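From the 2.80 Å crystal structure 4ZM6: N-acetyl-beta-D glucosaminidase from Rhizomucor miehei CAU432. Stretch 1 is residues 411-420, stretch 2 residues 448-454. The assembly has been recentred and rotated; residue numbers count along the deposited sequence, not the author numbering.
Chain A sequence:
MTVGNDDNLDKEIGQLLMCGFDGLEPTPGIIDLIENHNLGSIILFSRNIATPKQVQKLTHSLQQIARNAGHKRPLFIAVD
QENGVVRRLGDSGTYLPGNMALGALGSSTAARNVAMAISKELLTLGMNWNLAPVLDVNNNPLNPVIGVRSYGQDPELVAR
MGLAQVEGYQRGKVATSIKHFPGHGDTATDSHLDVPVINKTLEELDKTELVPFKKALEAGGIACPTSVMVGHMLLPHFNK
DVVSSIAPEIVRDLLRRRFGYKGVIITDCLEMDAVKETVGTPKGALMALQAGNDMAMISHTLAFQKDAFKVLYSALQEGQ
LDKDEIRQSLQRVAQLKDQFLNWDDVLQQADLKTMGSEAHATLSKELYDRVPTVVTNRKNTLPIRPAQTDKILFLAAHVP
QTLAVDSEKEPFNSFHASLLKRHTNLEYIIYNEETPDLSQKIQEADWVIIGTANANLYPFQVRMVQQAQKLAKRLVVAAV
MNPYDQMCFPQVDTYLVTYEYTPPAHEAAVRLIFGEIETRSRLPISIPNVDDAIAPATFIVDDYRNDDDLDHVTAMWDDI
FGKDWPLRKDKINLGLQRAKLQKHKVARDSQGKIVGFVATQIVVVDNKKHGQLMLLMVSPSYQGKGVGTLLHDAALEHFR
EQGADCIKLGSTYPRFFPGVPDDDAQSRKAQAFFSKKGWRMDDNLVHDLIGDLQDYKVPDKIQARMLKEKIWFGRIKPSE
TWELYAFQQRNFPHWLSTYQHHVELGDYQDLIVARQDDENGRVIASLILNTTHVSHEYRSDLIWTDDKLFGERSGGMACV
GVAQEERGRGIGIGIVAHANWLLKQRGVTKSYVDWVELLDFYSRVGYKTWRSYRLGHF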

ATOM      1  N   PRO A 411     -34.959 -15.202  20.777  1.00 65.49           N
ATOM      2  CA  PRO A 411     -33.577 -15.579  20.494  1.00 64.15           C
ATOM      3  C   PRO A 411     -32.688 -15.510  21.700  1.00 61.02           C
ATOM      4  O   PRO A 411     -31.582 -15.997  21.681  1.00 57.60           O
ATOM      5  CB  PRO A 411     -33.155 -14.547  19.488  1.00 20.00           C
ATOM      6  CG  PRO A 411     -33.716 -13.320  20.025  1.00 20.00           C
ATOM      7  CD  PRO A 411     -35.079 -13.694  20.453  1.00 20.00           C
ATOM      8  N   PHE A 412     -33.223 -14.992  22.787  1.00 57.41           N
ATOM      9  CA  PHE A 412     -32.483 -14.829  24.011  1.00 54.47           C
ATOM     10  C   PHE A 412     -32.677 -15.985  24.948  1.00 53.49           C
ATOM     11  O   PHE A 412     -32.216 -15.973  26.046  1.00 55.31           O
ATOM     12  CB  PHE A 412     -32.983 -13.617  24.711  1.00 20.00           C
ATOM     13  CG  PHE A 412     -32.220 -12.406  24.419  1.00 20.00           C
ATOM     14  CD1 PHE A 412     -30.994 -12.214  24.964  1.00 20.00           C
ATOM     15  CD2 PHE A 412     -32.748 -11.436  23.623  1.00 20.00           C
ATOM     16  CE1 PHE A 412     -30.295 -11.065  24.712  1.00 20.00           C
ATOM     17  CE2 PHE A 412     -32.065 -10.283  23.367  1.00 20.00           C
ATOM     18  CZ  PHE A 412     -30.835 -10.096  23.913  1.00 20.00           C
ATOM     19  N   ASN A 413     -33.393 -16.974  24.505  1.00 51.63           N
ATOM     20  CA  ASN A 413     -33.570 -18.218  25.260  1.00 51.46           C
ATOM     21  C   ASN A 413     -32.299 -19.035  25.406  1.00 52.59           C
ATOM     22  O   ASN A 413     -32.105 -19.698  26.427  1.00 54.57           O
ATOM     23  CB  ASN A 413     -34.606 -19.119  24.585  1.00 51.18           C
ATOM     24  CG  ASN A 413     -36.022 -18.648  24.805  1.00 50.18           C
ATOM     25  OD1 ASN A 413     -36.266 -17.622  25.447  1.00 49.43           O
ATOM     26  ND2 ASN A 413     -36.970 -19.402  24.269  1.00 48.58           N
ATOM     27  N   SER A 414     -31.465 -19.041  24.368  1.00 51.24           N
ATOM     28  CA  SER A 414     -30.170 -19.707  24.441  1.00 48.80           C
ATOM     29  C   SER A 414     -29.309 -19.034  25.514  1.00 48.27           C
ATOM     30  O   SER A 414     -28.630 -19.703  26.290  1.00 48.16           O
ATOM     31  CB  SER A 414     -29.466 -19.689  23.083  1.00 49.16           C
ATOM     32  OG  SER A 414     -29.475 -18.394  22.511  1.00 50.72           O
ATOM     33  N   PHE A 415     -29.354 -17.706  25.564  1.00 46.63           N
ATOM     34  CA  PHE A 415     -28.704 -16.966  26.635  1.00 45.79           C
ATOM     35  C   PHE A 415     -29.202 -17.535  27.961  1.00 45.89           C
ATOM     36  O   PHE A 415     -28.404 -17.900  28.817  1.00 44.79           O
ATOM     37  CB  PHE A 415     -29.016 -15.462  26.525  1.00 45.40           C
ATOM     38  CG  PHE A 415     -27.939 -14.559  27.079  1.00 44.63           C
ATOM     39  CD1 PHE A 415     -27.648 -14.539  28.434  1.00 44.66           C
ATOM     40  CD2 PHE A 415     -27.240 -13.701  26.243  1.00 44.67           C
ATOM     41  CE1 PHE A 415     -26.674 -13.696  28.943  1.00 44.31           C
ATOM     42  CE2 PHE A 415     -26.265 -12.858  26.740  1.00 45.19           C
ATOM     43  CZ  PHE A 415     -25.981 -12.854  28.094  1.00 45.69           C
ATOM     44  N   HIS A 416     -30.524 -17.632  28.101  1.00 48.35           N
ATOM     45  CA  HIS A 416     -31.163 -18.171  29.308  1.00 49.41           C
ATOM     46  C   HIS A 416     -30.643 -19.555  29.650  1.00 46.54           C
ATOM     47  O   HIS A 416     -30.231 -19.801  30.776  1.00 46.40           O
ATOM     48  CB  HIS A 416     -32.689 -18.218  29.139  1.00 53.19           C
ATOM     49  CG  HIS A 416     -33.408 -18.866  30.282  1.00 55.85           C
ATOM     50  ND1 HIS A 416     -33.355 -18.374  31.569  1.00 56.21           N
ATOM     51  CD2 HIS A 416     -34.203 -19.962  30.330  1.00 56.03           C
ATOM     52  CE1 HIS A 416     -34.080 -19.140  32.361  1.00 54.99           C
ATOM     53  NE2 HIS A 416     -34.607 -20.110  31.635  1.00 56.16           N
ATOM     54  N   ALA A 417     -30.660 -20.448  28.668  1.00 46.38           N
ATOM     55  CA  ALA A 417     -30.116 -21.802  28.829  1.00 46.62           C
ATOM     56  C   ALA A 417     -28.690 -21.786  29.373  1.00 48.33           C
ATOM     57  O   ALA A 417     -28.356 -22.523  30.303  1.00 47.08           O
ATOM     58  CB  ALA A 417     -30.148 -22.536  27.499  1.00 45.69           C
ATOM     59  N   SER A 418     -27.862 -20.947  28.803  1.00 50.50           N
ATOM     60  CA  SER A 418     -26.482 -20.925  29.164  1.00 50.99           C
ATOM     61  C   SER A 418     -26.274 -20.368  30.530  1.00 51.51           C
ATOM     62  O   SER A 418     -25.334 -20.707  31.181  1.00 53.30           O
ATOM     63  CB  SER A 418     -25.683 -20.143  28.140  1.00 51.84           C
ATOM     64  OG  SER A 418     -25.605 -20.840  26.926  1.00 51.83           O
ATOM     65  N   LEU A 419     -27.151 -19.496  30.963  1.00 52.42           N
ATOM     66  CA  LEU A 419     -27.058 -18.951  32.301  1.00 54.00           C
ATOM     67  C   LEU A 419     -27.389 -19.998  33.330  1.00 53.54           C
ATOM     68  O   LEU A 419     -26.853 -20.028  34.402  1.00 53.44           O
ATOM     69  CB  LEU A 419     -28.081 -17.867  32.445  1.00 20.00           C
ATOM     70  CG  LEU A 419     -27.619 -16.555  31.921  1.00 20.00           C
ATOM     71  CD1 LEU A 419     -28.764 -15.601  32.025  1.00 20.00           C
ATOM     72  CD2 LEU A 419     -26.487 -16.124  32.798  1.00 20.00           C
ATOM     73  N   LEU A 420     -28.336 -20.828  32.984  1.00 51.82           N
ATOM     74  CA  LEU A 420     -28.804 -21.940  33.829  1.00 51.00           C
ATOM     75  C   LEU A 420     -27.708 -22.950  34.174  1.00 49.31           C
ATOM     76  O   LEU A 420     -27.706 -23.504  35.275  1.00 49.60           O
ATOM     77  CB  LEU A 420     -29.975 -22.689  33.179  1.00 51.04           C
ATOM     78  CG  LEU A 420     -31.362 -22.073  33.331  1.00 51.73           C
ATOM     79  CD1 LEU A 420     -32.337 -22.789  32.407  1.00 52.34           C
ATOM     80  CD2 LEU A 420     -31.830 -22.132  34.778  1.00 52.00           C
ATOM     81  N   VAL A 448     -28.297  -7.902  38.065  1.00 54.66           N
ATOM     82  CA  VAL A 448     -29.195  -7.694  36.931  1.00 52.60           C
ATOM     83  C   VAL A 448     -28.394  -7.805  35.641  1.00 50.93           C
ATOM     84  O   VAL A 448     -27.381  -7.133  35.482  1.00 50.55           O
ATOM     85  CB  VAL A 448     -29.862  -6.308  36.988  1.00 53.40           C
ATOM     86  CG1 VAL A 448     -30.762  -6.089  35.777  1.00 52.50           C
ATOM     87  CG2 VAL A 448     -30.642  -6.151  38.286  1.00 53.80           C
ATOM     88  N   ILE A 449     -28.842  -8.664  34.733  1.00 50.13           N
ATOM     89  CA  ILE A 449     -28.221  -8.797  33.420  1.00 50.42           C
ATOM     90  C   ILE A 449     -29.261  -8.423  32.375  1.00 51.28           C
ATOM     91  O   ILE A 449     -30.337  -9.021  32.320  1.00 52.59           O
ATOM     92  CB  ILE A 449     -27.717 -10.232  33.150  1.00 50.01           C
ATOM     93  CG1 ILE A 449     -26.623 -10.616  34.151  1.00 49.87           C
ATOM     94  CG2 ILE A 449     -27.167 -10.344  31.735  1.00 50.11           C
ATOM     95  CD1 ILE A 449     -26.173 -12.061  34.051  1.00 49.29           C
ATOM     96  N   ILE A 450     -28.941  -7.437  31.544  1.00 50.73           N
ATOM     97  CA  ILE A 450     -29.867  -6.992  30.513  1.00 49.58           C
ATOM     98  C   ILE A 450     -29.337  -7.360  29.135  1.00 48.70           C
ATOM     99  O   ILE A 450     -28.158  -7.166  28.840  1.00 48.88           O
ATOM    100  CB  ILE A 450     -30.152  -5.485  30.617  1.00 48.66           C
ATOM    101  CG1 ILE A 450     -30.729  -5.183  32.003  1.00 48.30           C
ATOM    102  CG2 ILE A 450     -31.138  -5.062  29.539  1.00 49.02           C
ATOM    103  CD1 ILE A 450     -31.096  -3.736  32.236  1.00 48.36           C
ATOM    104  N   GLY A 451     -30.221  -7.918  28.314  1.00 48.48           N
ATOM    105  CA  GLY A 451     -29.900  -8.309  26.952  1.00 48.02           C
ATOM    106  C   GLY A 451     -30.493  -7.294  26.005  1.00 49.51           C
ATOM    107  O   GLY A 451     -31.719  -7.205  25.866  1.00 51.12           O
ATOM    108  N   THR A 452     -29.634  -6.500  25.372  1.00 49.59           N
ATOM    109  CA  THR A 452     -30.078  -5.582  24.329  1.00 47.77           C
ATOM    110  C   THR A 452     -29.828  -6.198  22.963  1.00 46.96           C
ATOM    111  O   THR A 452     -28.900  -6.979  22.779  1.00 45.88           O
ATOM    112  CB  THR A 452     -29.381  -4.213  24.416  1.00 46.78           C
ATOM    113  OG1 THR A 452     -28.004  -4.339  24.040  1.00 45.20           O
ATOM    114  CG2 THR A 452     -29.493  -3.648  25.832  1.00 46.76           C
ATOM    115  N   ALA A 453     -30.697  -5.855  22.023  1.00 48.60           N
ATOM    116  CA  ALA A 453     -30.565  -6.251  20.636  1.00 49.36           C
ATOM    117  C   ALA A 453     -30.904  -5.014  19.816  1.00 51.48           C
ATOM    118  O   ALA A 453     -32.080  -4.682  19.642  1.00 52.95           O
ATOM    119  CB  ALA A 453     -31.513  -7.394  20.324  1.00 48.12           C
ATOM    120  N   ASN A 454     -29.862  -4.319  19.354  1.00 53.28           N
ATOM    121  CA  ASN A 454     -29.997  -3.052  18.624  1.00 52.16           C
ATOM    122  C   ASN A 454     -30.862  -2.029  19.366  1.00 53.03           C
ATOM    123  O   ASN A 454     -31.809  -1.469  18.807  1.00 52.90           O
ATOM    124  CB  ASN A 454     -30.512  -3.295  17.194  1.00 51.16           C
ATOM    125  CG  ASN A 454     -29.464  -3.931  16.288  1.00 51.48           C
ATOM    126  OD1 ASN A 454     -28.288  -4.012  16.636  1.00 52.98           O
ATOM    127  ND2 ASN A 454     -29.887  -4.373  15.110  1.00 51.35           N
TER

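This is a small, mainly apolar helix-on-strand contact, burying 218 Å² summed over both sides and held by van der Waals packing of side chains on side chains and on the strand backbone, without a single hydrogen bond across the two stretches. Stretch 1 supplies a helix over 413-420, and stretch 2 a strand over 448-452 that runs into loop at A453. The backbone bonds of stretch 1 follow the i to i+4 pattern: H416 N donates to F412 O at 3.1 Å, A417 N to N413 O at 2.8 Å, and L419 N to F415 O at 3.0 Å.

The two backbones are nearest at the start of stretch 1, where F412 CA and G451 CA lie 7.6 Å apart; L419 CA and I449 CA are separated by 10.3 Å. Glycine accounts for how the ring of F412 fits at the close end. F412 CZ sits 3.5 Å from G451 C, and a CB modelled ideally on G451 would fall 2.4 Å from F412 CE1, a clash. The ring therefore occupies space that any side chain there would need. F412 CZ is also 3.8 Å from T452 O, which lies at the ring edge near its plane, and the ring reaches past the strand's end, with F412 CE2 4.2 Å from A453 CB, a small methyl contact.

Farther along, the wider backbone spacing is bridged by I449, with F415 and L419 reaching toward it. I449 points its CA-to-CB bond toward the helix and meets two residues one helical turn apart: I449 CG2 lies 4.4 Å from F415 CE1, and I449 CD1 lies 4.3 Å from L419 CD2. These distances indicate loose van der Waals packing between hydrocarbon groups, oblique to the ring in the case of F415. I450 and T452 direct their CA-to-CB bonds away, consistent with the alternation usual in a strand, leaving I449 and G451 on the helix-facing side.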